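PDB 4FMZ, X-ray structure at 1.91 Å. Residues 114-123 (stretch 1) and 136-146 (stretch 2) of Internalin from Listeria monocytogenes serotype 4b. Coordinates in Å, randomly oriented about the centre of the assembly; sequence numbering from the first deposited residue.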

# COMPACT_ATOMS: atom_id res chain seq x y z
N GLU A 114 -11.98 -3.24 8.19
CA GLU A 114 -10.52 -3.15 8.05
C GLU A 114 -9.88 -4.49 8.40
O GLU A 114 -10.10 -5.01 9.50
CB GLU A 114 -9.94 -2.02 8.92
CG GLU A 114 -10.43 -0.63 8.56
CD GLU A 114 -9.58 0.52 9.06
OE1 GLU A 114 -8.38 0.30 9.34
OE2 GLU A 114 -10.12 1.64 9.16
N LEU A 115 -9.13 -5.05 7.45
CA LEU A 115 -8.48 -6.34 7.64
C LEU A 115 -7.06 -6.33 7.09
O LEU A 115 -6.88 -6.14 5.88
CB LEU A 115 -9.32 -7.44 6.96
CG LEU A 115 -8.73 -8.86 6.89
CD1 LEU A 115 -8.61 -9.51 8.29
CD2 LEU A 115 -9.56 -9.71 5.98
N TYR A 116 -6.04 -6.51 7.98
CA TYR A 116 -4.63 -6.56 7.54
C TYR A 116 -4.10 -7.96 7.76
O TYR A 116 -4.18 -8.50 8.87
CB TYR A 116 -3.71 -5.54 8.26
CG TYR A 116 -4.10 -4.07 8.20
CD1 TYR A 116 -5.11 -3.63 7.35
CD2 TYR A 116 -3.45 -3.13 8.99
CE1 TYR A 116 -5.50 -2.29 7.33
CE2 TYR A 116 -3.82 -1.79 8.97
CZ TYR A 116 -4.85 -1.37 8.14
OH TYR A 116 -5.26 -0.07 8.14
N LEU A 117 -3.60 -8.54 6.68
CA LEU A 117 -3.04 -9.89 6.62
C LEU A 117 -1.65 -9.83 6.01
O LEU A 117 -1.16 -10.82 5.45
CB LEU A 117 -3.97 -10.77 5.77
CG LEU A 117 -5.32 -11.11 6.39
CD1 LEU A 117 -6.29 -11.57 5.32
CD2 LEU A 117 -5.17 -12.17 7.46
N ASN A 118 -1.02 -8.65 6.10
CA ASN A 118 0.31 -8.39 5.53
C ASN A 118 1.38 -9.25 6.19
O ASN A 118 1.35 -9.47 7.40
CB ASN A 118 0.69 -6.91 5.66
CG ASN A 118 0.67 -6.41 7.08
OD1 ASN A 118 -0.38 -6.32 7.72
ND2 ASN A 118 1.83 -6.14 7.65
N GLU A 119 2.32 -9.75 5.37
CA GLU A 119 3.45 -10.57 5.79
C GLU A 119 3.02 -11.89 6.47
O GLU A 119 3.69 -12.39 7.36
CB GLU A 119 4.44 -9.77 6.68
CG GLU A 119 5.14 -8.67 5.91
CD GLU A 119 5.86 -7.62 6.74
OE1 GLU A 119 7.00 -7.90 7.18
OE2 GLU A 119 5.31 -6.51 6.91
N ASP A 120 1.91 -12.47 5.99
CA ASP A 120 1.46 -13.79 6.41
C ASP A 120 1.85 -14.74 5.27
O ASP A 120 2.67 -14.35 4.44
CB ASP A 120 -0.05 -13.77 6.72
CG ASP A 120 -0.36 -13.28 8.13
OD1 ASP A 120 0.32 -13.71 9.07
OD2 ASP A 120 -1.31 -12.49 8.29
N ASN A 121 1.31 -15.97 5.20
CA ASN A 121 1.62 -16.84 4.06
C ASN A 121 0.32 -17.37 3.44
O ASN A 121 0.11 -18.58 3.32
CB ASN A 121 2.60 -17.96 4.43
CG ASN A 121 3.18 -18.67 3.21
OD1 ASN A 121 3.17 -18.16 2.08
ND2 ASN A 121 3.66 -19.88 3.41
N ILE A 122 -0.56 -16.45 3.04
CA ILE A 122 -1.86 -16.80 2.48
C ILE A 122 -1.76 -16.90 0.94
O ILE A 122 -1.20 -16.02 0.30
CB ILE A 122 -2.95 -15.78 2.93
CG1 ILE A 122 -3.03 -15.68 4.48
CG2 ILE A 122 -4.33 -16.14 2.36
CD1 ILE A 122 -3.32 -14.30 4.96
N SER A 123 -2.33 -17.97 0.38
CA SER A 123 -2.38 -18.20 -1.06
C SER A 123 -3.83 -18.34 -1.52
O SER A 123 -4.11 -18.09 -2.69
CB SER A 123 -1.57 -19.44 -1.43
OG SER A 123 -2.05 -20.58 -0.74
N SER A 136 -10.91 -1.18 3.92
CA SER A 136 -9.46 -1.17 3.80
C SER A 136 -8.90 -2.58 3.98
O SER A 136 -9.15 -3.21 5.00
CB SER A 136 -8.85 -0.22 4.82
OG SER A 136 -7.44 -0.22 4.71
N LEU A 137 -8.17 -3.06 2.97
CA LEU A 137 -7.61 -4.39 2.98
C LEU A 137 -6.12 -4.38 2.69
O LEU A 137 -5.69 -3.72 1.75
CB LEU A 137 -8.35 -5.27 1.96
CG LEU A 137 -7.92 -6.75 1.85
CD1 LEU A 137 -8.26 -7.53 3.13
CD2 LEU A 137 -8.59 -7.39 0.63
N ASN A 138 -5.35 -5.11 3.48
CA ASN A 138 -3.90 -5.20 3.29
C ASN A 138 -3.48 -6.67 3.15
O ASN A 138 -3.48 -7.42 4.13
CB ASN A 138 -3.13 -4.53 4.45
CG ASN A 138 -1.64 -4.45 4.21
OD1 ASN A 138 -1.11 -5.00 3.24
ND2 ASN A 138 -0.91 -3.80 5.12
N LEU A 139 -3.11 -7.05 1.92
CA LEU A 139 -2.64 -8.40 1.59
C LEU A 139 -1.13 -8.39 1.21
O LEU A 139 -0.61 -9.35 0.62
CB LEU A 139 -3.47 -9.00 0.43
CG LEU A 139 -4.96 -9.28 0.75
CD1 LEU A 139 -5.69 -9.76 -0.50
CD2 LEU A 139 -5.10 -10.30 1.87
N GLY A 140 -0.46 -7.30 1.58
CA GLY A 140 0.95 -7.09 1.29
C GLY A 140 1.88 -8.19 1.76
O GLY A 140 1.71 -8.71 2.85
N ALA A 141 2.86 -8.54 0.92
CA ALA A 141 3.92 -9.52 1.20
C ALA A 141 3.40 -10.95 1.53
O ALA A 141 3.99 -11.67 2.34
CB ALA A 141 4.86 -9.02 2.29
N ASN A 142 2.31 -11.36 0.88
CA ASN A 142 1.84 -12.74 0.89
C ASN A 142 2.43 -13.26 -0.42
O ASN A 142 1.80 -13.13 -1.47
CB ASN A 142 0.31 -12.83 0.99
CG ASN A 142 -0.18 -12.67 2.40
OD1 ASN A 142 -0.20 -13.62 3.18
ND2 ASN A 142 -0.52 -11.45 2.79
N HIS A 143 3.71 -13.66 -0.36
CA HIS A 143 4.54 -14.01 -1.52
C HIS A 143 3.96 -15.05 -2.48
O HIS A 143 4.29 -15.01 -3.66
CB HIS A 143 5.93 -14.46 -1.06
CG HIS A 143 6.64 -13.44 -0.22
ND1 HIS A 143 6.69 -12.10 -0.58
CD2 HIS A 143 7.28 -13.59 0.96
CE1 HIS A 143 7.36 -11.49 0.38
NE2 HIS A 143 7.75 -12.35 1.32
N ASN A 144 3.08 -15.94 -2.00
CA ASN A 144 2.52 -17.01 -2.82
C ASN A 144 1.08 -16.74 -3.29
O ASN A 144 0.49 -17.61 -3.94
CB ASN A 144 2.62 -18.33 -2.07
CG ASN A 144 4.05 -18.72 -1.81
OD1 ASN A 144 4.87 -18.85 -2.73
ND2 ASN A 144 4.41 -18.87 -0.55
N LEU A 145 0.55 -15.53 -3.03
CA LEU A 145 -0.78 -15.14 -3.48
C LEU A 145 -0.76 -14.81 -4.99
O LEU A 145 0.18 -14.15 -5.44
CB LEU A 145 -1.26 -13.93 -2.67
CG LEU A 145 -2.62 -13.30 -3.03
CD1 LEU A 145 -3.78 -14.28 -2.81
CD2 LEU A 145 -2.84 -12.03 -2.24
N SER A 146 -1.77 -15.26 -5.76
CA SER A 146 -1.84 -14.94 -7.20
C SER A 146 -3.28 -14.70 -7.69
O SER A 146 -3.47 -13.92 -8.62
CB SER A 146 -1.20 -16.04 -8.04
OG SER A 146 -1.94 -17.25 -7.96
O HOH W 1 -7.26 1.98 6.50
O HOH W 2 4.36 -15.01 2.47
O HOH W 3 1.56 -16.38 0.45
O HOH W 4 -3.52 -17.37 -5.11

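The two stretches lie side by side in one chain. Strands 114-116 and 136-138 run parallel, 6° apart, with axes 4.8 Å apart at their closest.

Ser136 pairs with Glu114. Its O accepts a hydrogen bond from Leu115 N at 3.1 Å. Its OG lies at the edge of the Tyr116 ring, and water 1 joins Ser136 OG (2.8 Å) to Tyr116 OH (3.3 Å).

Leu137 pairs with Leu115, with both side chains on the face opposite that of Glu114, Ser136, Tyr116 and Asn138. The two side chains meet at Leu137 CD1 and Leu115 CD2, 3.8 Å apart, a buried apolar contact.

Asn138 pairs with Tyr116 and bonds through both backbone groups. Its N donates to Leu115 O at 3.0 Å, and its O accepts from Leu117 N at 2.8 Å. Its CB packs against Tyr116 CD1 at 3.6 Å. Its OD1 accepts from Gly140 N at 2.9 Å.

Leu139 extends the apolar layer: its CD2 is 3.9 Å from Leu117 CD1. A type II turn runs from Leu139 to Asn142, matching the one from Leu117 to Asp120. Gly140 O accepts from Glu119 N at 2.8 Å and so links the two turns. A CB on Gly140 would clash with Asn138 OD1. Ala141 CB touches Glu119 CG at 3.6 Å.

Asn142 is buried and uses both ends of its amide. ND2 donates to Leu117 O at 2.8 Å and to Leu139 O at 3.0 Å. OD1 accepts from Ile122 N at 2.9 Å. One side chain thus satisfies backbone groups of both stretches.

His143 makes no direct contact; water 2 bridges its N to Asp120 O. Asn144 ND2 donates to Asn121 OD1 at 3.0 Å. Water 3 connects Asn144 N with Asn121 OD1 and Ile122 O. At Ser146, water 4 links N to Ser123 O.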